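Local coordinates for putative branched-chain amino acid ABC transporter, periplasmic branched-chain amino acid-binding protein (Pseudomonas protegens Pf-5, PDB 4RU0) that probably binds branched-chain amino acids or related small solutes in the periplasm and delivers them to an ABC transporter for uptake, at residues D32-P37 with R351-E356; F36-Y41 with L76-C81. All coordinates share one frame; numbering follows the deposited sequence.

Contact 1: residues D32-P37 with R351-E356; sequences DQQFFP and RPLNGE
Gln34 reaches across to the backbone of Pro352 and Leu353 with its side-chain amide. Its CG is anti to the backbone N (chi1 171°), and a bend at chi2 (78°) turns CD off the line of the chain. OE1 then accepts a hydrogen bond from Leu353 N at 2.7 Å. The bond is somewhat bent, with an N-H...O angle of 146°, and the donor lies somewhat off the carbonyl plane. The same oxygen lies 3.5 Å from Pro352 CA and 3.5 Å from Leu353 CB. The ring of Pro352 meets the backbone just ahead of strand 34-40. Its CG sits 3.3 Å from Gln33 O and 3.4 Å from Asp32 O, so this one ring carbon rests against two successive carbonyl oxygens. Leu353 turns its side chain to Ile341, Ala344 and Phe348 of helix 325-348. An alanine at Gln34 would probably leave Leu353 N without this acceptor and loosen the hold on the loop before helix 355-363. The contact joins the start of strand 34-40 to that loop. One buried side-chain amide supplies its polar link, and the proline ring adds van der Waals contact.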
ATOM      1  N   ASP A  32      -5.767   1.457 -30.511  1.00 68.31           N
ATOM      2  CA  ASP A  32      -5.269   2.821 -30.350  1.00 62.62           C
ATOM      3  C   ASP A  32      -5.302   3.286 -28.892  1.00 72.10           C
ATOM      4  O   ASP A  32      -4.667   4.273 -28.524  1.00 64.28           O
ATOM      5  CB  ASP A  32      -6.087   3.772 -31.213  1.00 65.70           C
ATOM      6  CG  ASP A  32      -6.275   3.252 -32.618  1.00 87.39           C
ATOM      7  OD1 ASP A  32      -5.490   3.650 -33.504  1.00 95.87           O
ATOM      8  OD2 ASP A  32      -7.194   2.430 -32.833  1.00 82.05           O
ATOM      9  N   GLN A  33      -6.055   2.565 -28.072  1.00 74.35           N
ATOM     10  CA  GLN A  33      -6.185   2.880 -26.659  1.00 72.59           C
ATOM     11  C   GLN A  33      -5.149   2.123 -25.821  1.00 56.01           C
ATOM     12  O   GLN A  33      -4.586   1.131 -26.271  1.00 54.97           O
ATOM     13  CB  GLN A  33      -7.603   2.552 -26.187  1.00 72.52           C
ATOM     14  CG  GLN A  33      -8.695   3.179 -27.048  1.00 61.95           C
ATOM     15  CD  GLN A  33     -10.062   2.565 -26.804  1.00 68.64           C
ATOM     16  OE1 GLN A  33     -10.187   1.356 -26.610  1.00 74.29           O
ATOM     17  NE2 GLN A  33     -11.096   3.398 -26.816  1.00 66.44           N
ATOM     18  N   GLN A  34      -4.887   2.619 -24.613  1.00 73.94           N
ATOM     19  CA  GLN A  34      -3.996   1.947 -23.665  1.00 52.46           C
ATOM     20  C   GLN A  34      -4.816   1.111 -22.692  1.00 51.23           C
ATOM     21  O   GLN A  34      -5.701   1.634 -22.012  1.00 51.85           O
ATOM     22  CB  GLN A  34      -3.144   2.961 -22.901  1.00 52.07           C
ATOM     23  CG  GLN A  34      -2.339   2.360 -21.752  1.00 49.62           C
ATOM     24  CD  GLN A  34      -1.097   1.633 -22.222  1.00 48.81           C
ATOM     25  OE1 GLN A  34      -0.139   2.253 -22.691  1.00 48.96           O
ATOM     26  NE2 GLN A  34      -1.105   0.308 -22.105  1.00 49.48           N
ATOM     27  N   PHE A  35      -4.529  -0.186 -22.627  1.00 49.63           N
ATOM     28  CA  PHE A  35      -5.321  -1.082 -21.791  1.00 50.21           C
ATOM     29  C   PHE A  35      -4.916  -1.017 -20.322  1.00 47.00           C
ATOM     30  O   PHE A  35      -3.736  -1.054 -19.979  1.00 45.70           O
ATOM     31  CB  PHE A  35      -5.219  -2.524 -22.290  1.00 48.04           C
ATOM     32  CG  PHE A  35      -6.062  -3.490 -21.509  1.00 46.88           C
ATOM     33  CD1 PHE A  35      -7.365  -3.163 -21.156  1.00 48.02           C
ATOM     34  CD2 PHE A  35      -5.563  -4.724 -21.135  1.00 45.12           C
ATOM     35  CE1 PHE A  35      -8.146  -4.047 -20.437  1.00 47.42           C
ATOM     36  CE2 PHE A  35      -6.340  -5.614 -20.421  1.00 44.52           C
ATOM     37  CZ  PHE A  35      -7.634  -5.275 -20.071  1.00 45.67           C
ATOM     38  N   PHE A  36      -5.922  -0.929 -19.460  1.00 47.20           N
ATOM     39  CA  PHE A  36      -5.715  -0.871 -18.023  1.00 45.88           C
ATOM     40  C   PHE A  36      -6.469  -2.015 -17.362  1.00 45.07           C
ATOM     41  O   PHE A  36      -7.643  -1.868 -17.028  1.00 48.81           O
ATOM     42  CB  PHE A  36      -6.188   0.472 -17.469  1.00 47.09           C
ATOM     43  CG  PHE A  36      -5.495   0.890 -16.208  1.00 61.22           C
ATOM     44  CD1 PHE A  36      -4.514   1.871 -16.239  1.00 45.95           C
ATOM     45  CD2 PHE A  36      -5.826   0.312 -14.991  1.00 60.12           C
ATOM     46  CE1 PHE A  36      -3.876   2.269 -15.081  1.00 54.64           C
ATOM     47  CE2 PHE A  36      -5.190   0.701 -13.825  1.00 57.48           C
ATOM     48  CZ  PHE A  36      -4.213   1.682 -13.869  1.00 54.80           C
ATOM     49  N   PRO A  37      -5.801  -3.165 -17.186  1.00 43.42           N
ATOM     50  CA  PRO A  37      -6.458  -4.338 -16.606  1.00 42.70           C
ATOM     51  C   PRO A  37      -6.884  -4.086 -15.160  1.00 49.16           C
ATOM     52  O   PRO A  37      -6.134  -3.483 -14.388  1.00 41.60           O
ATOM     53  CB  PRO A  37      -5.377  -5.421 -16.690  1.00 41.05           C
ATOM     54  CG  PRO A  37      -4.091  -4.673 -16.725  1.00 40.53           C
ATOM     55  CD  PRO A  37      -4.377  -3.408 -17.470  1.00 42.23           C
ATOM     56  N   ARG A 351       1.524   7.035 -27.355  1.00 70.31           N
ATOM     57  CA  ARG A 351       0.981   5.789 -27.887  1.00 60.83           C
ATOM     58  C   ARG A 351       0.879   4.725 -26.799  1.00 66.43           C
ATOM     59  O   ARG A 351       1.565   4.816 -25.779  1.00 61.30           O
ATOM     60  CB  ARG A 351       1.853   5.270 -29.029  1.00 61.03           C
ATOM     61  CG  ARG A 351       3.232   4.842 -28.588  1.00 59.66           C
ATOM     62  CD  ARG A 351       3.875   3.930 -29.608  1.00 59.51           C
ATOM     63  NE  ARG A 351       4.892   3.075 -29.000  1.00 75.11           N
ATOM     64  CZ  ARG A 351       6.197   3.317 -29.048  1.00 68.87           C
ATOM     65  NH1 ARG A 351       6.651   4.392 -29.680  1.00 68.60           N
ATOM     66  NH2 ARG A 351       7.048   2.481 -28.465  1.00 64.74           N
ATOM     67  N   PRO A 352       0.012   3.719 -27.011  1.00 66.08           N
ATOM     68  CA  PRO A 352      -0.041   2.535 -26.149  1.00 56.40           C
ATOM     69  C   PRO A 352       1.343   1.935 -25.906  1.00 66.20           C
ATOM     70  O   PRO A 352       2.175   1.901 -26.819  1.00 55.49           O
ATOM     71  CB  PRO A 352      -0.932   1.582 -26.938  1.00 56.67           C
ATOM     72  CG  PRO A 352      -1.893   2.499 -27.621  1.00 62.63           C
ATOM     73  CD  PRO A 352      -1.089   3.725 -27.993  1.00 64.06           C
ATOM     74  N   LEU A 353       1.580   1.476 -24.678  1.00 62.33           N
ATOM     75  CA  LEU A 353       2.916   1.076 -24.258  1.00 58.43           C
ATOM     76  C   LEU A 353       3.056  -0.405 -23.938  1.00 50.86           C
ATOM     77  O   LEU A 353       2.075  -1.096 -23.653  1.00 50.44           O
ATOM     78  CB  LEU A 353       3.338   1.885 -23.035  1.00 53.83           C
ATOM     79  CG  LEU A 353       3.589   3.373 -23.259  1.00 58.80           C
ATOM     80  CD1 LEU A 353       3.829   4.069 -21.927  1.00 52.92           C
ATOM     81  CD2 LEU A 353       4.772   3.563 -24.192  1.00 54.02           C
ATOM     82  N   ASN A 354       4.302  -0.865 -23.981  1.00 59.88           N
ATOM     83  CA  ASN A 354       4.676  -2.225 -23.618  1.00 48.86           C
ATOM     84  C   ASN A 354       4.865  -2.392 -22.121  1.00 47.62           C
ATOM     85  O   ASN A 354       5.108  -1.419 -21.413  1.00 47.74           O
ATOM     86  CB  ASN A 354       5.970  -2.621 -24.321  1.00 48.88           C
ATOM     87  CG  ASN A 354       5.741  -3.591 -25.435  1.00 66.64           C
ATOM     88  OD1 ASN A 354       4.611  -3.999 -25.686  1.00 73.69           O
ATOM     89  ND2 ASN A 354       6.810  -3.966 -26.128  1.00 70.44           N
ATOM     90  N   GLY A 355       4.783  -3.635 -21.651  1.00 46.52           N
ATOM     91  CA  GLY A 355       5.124  -3.940 -20.276  1.00 45.37           C
ATOM     92  C   GLY A 355       6.597  -3.670 -20.049  1.00 45.15           C
ATOM     93  O   GLY A 355       7.012  -3.228 -18.974  1.00 44.70           O
ATOM     94  N   GLU A 356       7.391  -3.935 -21.080  1.00 45.59           N
ATOM     95  CA  GLU A 356       8.825  -3.671 -21.054  1.00 45.65           C
ATOM     96  C   GLU A 356       9.088  -2.170 -20.985  1.00 47.37           C
ATOM     97  O   GLU A 356      10.051  -1.716 -20.360  1.00 46.44           O
ATOM     98  CB  GLU A 356       9.485  -4.276 -22.287  1.00 46.13           C
ATOM     99  CG  GLU A 356      10.997  -4.253 -22.291  1.00 60.78           C
ATOM    100  CD  GLU A 356      11.569  -5.131 -23.392  1.00 73.56           C
ATOM    101  OE1 GLU A 356      10.819  -5.974 -23.931  1.00 70.08           O
ATOM    102  OE2 GLU A 356      12.765  -4.981 -23.720  1.00 82.88           O
TER

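Contact 2: residues F36-Y41 with L76-C81; sequences FPLATY and LVWQEC
Strands 34-40 and 76-82 are the parallel pair of a beta-alpha-beta unit, with helix 47-67 as the crossover, in the periplasmic binding protein fold. Phe36 N donates to Val77 O at 2.8 Å. Leu38 uses both its backbone groups: its N donates to Gln79 O, and its O accepts from Cys81 N at 3.0 Å. Thr40 N donates to Cys81 O at 3.1 Å. The short strand axes are 24° from parallel.

Leu38, Trp78 and Glu80 share one face of the sheet. The Leu38 and Trp78 side chains lie side by side and point the same way, with Leu38 CD1 3.7 Å from Trp78 CD1. Leu38 CB also packs on Glu80 CG at 3.9 Å. Thr40 and Glu80 cross at about a right angle. Thr40 OG1 lies between the backbone N and the carbonyl carbon (chi1 64°), and donates to Glu80 OE1 at 2.8 Å, on the anti lone pair of that oxygen. Glu80 OE1 also forms a salt bridge with Arg42. On the other face, Cys81 is tied to Cys93 of helix 87-97 by a disulfide.

Tyr41, which follows Thr40 in the chain, belongs to the pocket that holds the bound polyether. Glu80 thus holds the residues before and after Tyr41, through the hydroxyl of Thr40 and the side chain of Arg42, and its negative charge is probably stabilised by both.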
ATOM      1  N   PHE A  36      -5.922  -0.929 -19.460  1.00 47.20           N
ATOM      2  CA  PHE A  36      -5.715  -0.871 -18.023  1.00 45.88           C
ATOM      3  C   PHE A  36      -6.469  -2.015 -17.362  1.00 45.07           C
ATOM      4  O   PHE A  36      -7.643  -1.868 -17.028  1.00 48.81           O
ATOM      5  CB  PHE A  36      -6.188   0.472 -17.469  1.00 47.09           C
ATOM      6  CG  PHE A  36      -5.495   0.890 -16.208  1.00 61.22           C
ATOM      7  CD1 PHE A  36      -4.514   1.871 -16.239  1.00 45.95           C
ATOM      8  CD2 PHE A  36      -5.826   0.312 -14.991  1.00 60.12           C
ATOM      9  CE1 PHE A  36      -3.876   2.269 -15.081  1.00 54.64           C
ATOM     10  CE2 PHE A  36      -5.190   0.701 -13.825  1.00 57.48           C
ATOM     11  CZ  PHE A  36      -4.213   1.682 -13.869  1.00 54.80           C
ATOM     12  N   PRO A  37      -5.801  -3.165 -17.186  1.00 43.42           N
ATOM     13  CA  PRO A  37      -6.458  -4.338 -16.606  1.00 42.70           C
ATOM     14  C   PRO A  37      -6.884  -4.086 -15.160  1.00 49.16           C
ATOM     15  O   PRO A  37      -6.134  -3.483 -14.388  1.00 41.60           O
ATOM     16  CB  PRO A  37      -5.377  -5.421 -16.690  1.00 41.05           C
ATOM     17  CG  PRO A  37      -4.091  -4.673 -16.725  1.00 40.53           C
ATOM     18  CD  PRO A  37      -4.377  -3.408 -17.470  1.00 42.23           C
ATOM     19  N   LEU A  38      -8.089  -4.529 -14.811  1.00 46.87           N
ATOM     20  CA  LEU A  38      -8.599  -4.355 -13.457  1.00 44.68           C
ATOM     21  C   LEU A  38      -8.979  -5.694 -12.833  1.00 41.93           C
ATOM     22  O   LEU A  38      -9.997  -6.288 -13.184  1.00 42.78           O
ATOM     23  CB  LEU A  38      -9.800  -3.407 -13.449  1.00 44.70           C
ATOM     24  CG  LEU A  38      -9.483  -1.959 -13.829  1.00 54.31           C
ATOM     25  CD1 LEU A  38     -10.725  -1.090 -13.731  1.00 47.72           C
ATOM     26  CD2 LEU A  38      -8.364  -1.402 -12.954  1.00 44.48           C
ATOM     27  N   ALA A  39      -8.142  -6.166 -11.914  1.00 40.35           N
ATOM     28  CA  ALA A  39      -8.403  -7.407 -11.194  1.00 41.31           C
ATOM     29  C   ALA A  39      -9.153  -7.093  -9.905  1.00 41.99           C
ATOM     30  O   ALA A  39      -8.569  -6.595  -8.941  1.00 39.30           O
ATOM     31  CB  ALA A  39      -7.101  -8.147 -10.900  1.00 37.82           C
ATOM     32  N   THR A  40     -10.451  -7.377  -9.896  1.00 41.15           N
ATOM     33  CA  THR A  40     -11.315  -6.921  -8.812  1.00 41.95           C
ATOM     34  C   THR A  40     -12.138  -8.047  -8.208  1.00 45.08           C
ATOM     35  O   THR A  40     -12.362  -9.078  -8.848  1.00 46.89           O
ATOM     36  CB  THR A  40     -12.287  -5.822  -9.297  1.00 48.48           C
ATOM     37  OG1 THR A  40     -13.171  -6.370 -10.283  1.00 53.50           O
ATOM     38  CG2 THR A  40     -11.524  -4.646  -9.897  1.00 43.99           C
ATOM     39  N   TYR A  41     -12.583  -7.848  -6.971  1.00 42.35           N
ATOM     40  CA  TYR A  41     -13.549  -8.750  -6.363  1.00 42.89           C
ATOM     41  C   TYR A  41     -14.822  -7.997  -5.990  1.00 53.09           C
ATOM     42  O   TYR A  41     -14.771  -6.959  -5.333  1.00 49.54           O
ATOM     43  CB  TYR A  41     -12.961  -9.460  -5.132  1.00 41.63           C
ATOM     44  CG  TYR A  41     -12.093  -8.607  -4.229  1.00 49.61           C
ATOM     45  CD1 TYR A  41     -12.649  -7.850  -3.203  1.00 53.50           C
ATOM     46  CD2 TYR A  41     -10.710  -8.590  -4.377  1.00 46.32           C
ATOM     47  CE1 TYR A  41     -11.854  -7.082  -2.368  1.00 41.11           C
ATOM     48  CE2 TYR A  41      -9.909  -7.826  -3.549  1.00 45.78           C
ATOM     49  CZ  TYR A  41     -10.485  -7.073  -2.547  1.00 46.08           C
ATOM     50  OH  TYR A  41      -9.686  -6.310  -1.726  1.00 44.32           O
ATOM     51  N   LEU A  76      -7.715   5.803 -22.473  1.00 75.02           N
ATOM     52  CA  LEU A  76      -7.567   4.643 -21.603  1.00 56.50           C
ATOM     53  C   LEU A  76      -8.789   3.737 -21.696  1.00 62.73           C
ATOM     54  O   LEU A  76      -9.923   4.203 -21.610  1.00 65.63           O
ATOM     55  CB  LEU A  76      -7.354   5.084 -20.152  1.00 55.36           C
ATOM     56  CG  LEU A  76      -5.936   5.371 -19.648  1.00 53.85           C
ATOM     57  CD1 LEU A  76      -5.131   6.175 -20.654  1.00 69.67           C
ATOM     58  CD2 LEU A  76      -5.995   6.105 -18.319  1.00 53.51           C
ATOM     59  N   VAL A  77      -8.558   2.443 -21.874  1.00 55.29           N
ATOM     60  CA  VAL A  77      -9.654   1.485 -21.870  1.00 55.39           C
ATOM     61  C   VAL A  77      -9.399   0.458 -20.773  1.00 61.22           C
ATOM     62  O   VAL A  77      -8.267   0.020 -20.575  1.00 61.32           O
ATOM     63  CB  VAL A  77      -9.822   0.795 -23.252  1.00 56.22           C
ATOM     64  CG1 VAL A  77      -8.528   0.140 -23.694  1.00 54.66           C
ATOM     65  CG2 VAL A  77     -10.963  -0.212 -23.225  1.00 56.39           C
ATOM     66  N   TRP A  78     -10.447   0.093 -20.042  1.00 53.15           N
ATOM     67  CA  TRP A  78     -10.297  -0.858 -18.951  1.00 54.61           C
ATOM     68  C   TRP A  78     -11.416  -1.889 -18.933  1.00 55.26           C
ATOM     69  O   TRP A  78     -12.494  -1.668 -19.489  1.00 53.36           O
ATOM     70  CB  TRP A  78     -10.246  -0.126 -17.608  1.00 50.72           C
ATOM     71  CG  TRP A  78     -11.481   0.669 -17.299  1.00 54.86           C
ATOM     72  CD1 TRP A  78     -12.601   0.232 -16.648  1.00 53.05           C
ATOM     73  CD2 TRP A  78     -11.716   2.045 -17.619  1.00 54.52           C
ATOM     74  NE1 TRP A  78     -13.519   1.251 -16.548  1.00 55.10           N
ATOM     75  CE2 TRP A  78     -12.999   2.375 -17.135  1.00 56.03           C
ATOM     76  CE3 TRP A  78     -10.964   3.031 -18.267  1.00 55.21           C
ATOM     77  CZ2 TRP A  78     -13.546   3.646 -17.280  1.00 58.19           C
ATOM     78  CZ3 TRP A  78     -11.509   4.294 -18.410  1.00 58.46           C
ATOM     79  CH2 TRP A  78     -12.788   4.590 -17.919  1.00 58.82           C
ATOM     80  N   GLN A  79     -11.141  -3.019 -18.288  1.00 49.68           N
ATOM     81  CA  GLN A  79     -12.127  -4.076 -18.122  1.00 49.81           C
ATOM     82  C   GLN A  79     -11.882  -4.801 -16.808  1.00 48.04           C
ATOM     83  O   GLN A  79     -10.741  -4.939 -16.367  1.00 46.37           O
ATOM     84  CB  GLN A  79     -12.081  -5.064 -19.294  1.00 49.86           C
ATOM     85  CG  GLN A  79     -13.262  -6.032 -19.324  1.00 50.53           C
ATOM     86  CD  GLN A  79     -13.240  -6.958 -20.527  1.00 69.24           C
ATOM     87  OE1 GLN A  79     -12.177  -7.357 -21.002  1.00 72.74           O
ATOM     88  NE2 GLN A  79     -14.421  -7.304 -21.025  1.00 67.82           N
ATOM     89  N   GLU A  80     -12.958  -5.256 -16.179  1.00 50.30           N
ATOM     90  CA  GLU A  80     -12.859  -5.948 -14.907  1.00 47.16           C
ATOM     91  C   GLU A  80     -12.908  -7.458 -15.072  1.00 46.31           C
ATOM     92  O   GLU A  80     -13.656  -7.985 -15.896  1.00 49.66           O
ATOM     93  CB  GLU A  80     -13.980  -5.500 -13.971  1.00 48.30           C
ATOM     94  CG  GLU A  80     -13.538  -4.528 -12.901  1.00 47.87           C
ATOM     95  CD  GLU A  80     -14.706  -3.937 -12.136  1.00 57.22           C
ATOM     96  OE1 GLU A  80     -15.015  -4.433 -11.030  1.00 59.99           O
ATOM     97  OE2 GLU A  80     -15.313  -2.971 -12.641  1.00 51.18           O
ATOM     98  N   CYS A  81     -12.103  -8.150 -14.276  1.00 44.51           N
ATOM     99  CA  CYS A  81     -12.169  -9.598 -14.185  1.00 43.72           C
ATOM    100  C   CYS A  81     -12.335  -9.975 -12.715  1.00 43.00           C
ATOM    101  O   CYS A  81     -11.609  -9.476 -11.858  1.00 42.07           O
ATOM    102  CB  CYS A  81     -10.918 -10.242 -14.785  1.00 42.31           C
ATOM    103  SG  CYS A  81     -10.864 -12.053 -14.684  1.00 77.09           S
TER

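Overall arrangement
From the N terminus, the chain enters strand 34-40, which serves both contacts and shares Phe36 and Pro37 between them. Contact 2 closes the shorter loop: helix 47-67 carries the chain over to strand 76-82. Contact 1 closes a much longer one, with 313 residues between its segments, and this loop spans the second segment of contact 2. The centres of the two contacts are about 13 Å apart. They meet directly where Gln34 O and Val77 N make a probable hydrogen bond, at 3.0 Å. Strand 34-40 is thus joined to its sheet neighbour and to the loop leading into helix 355-363.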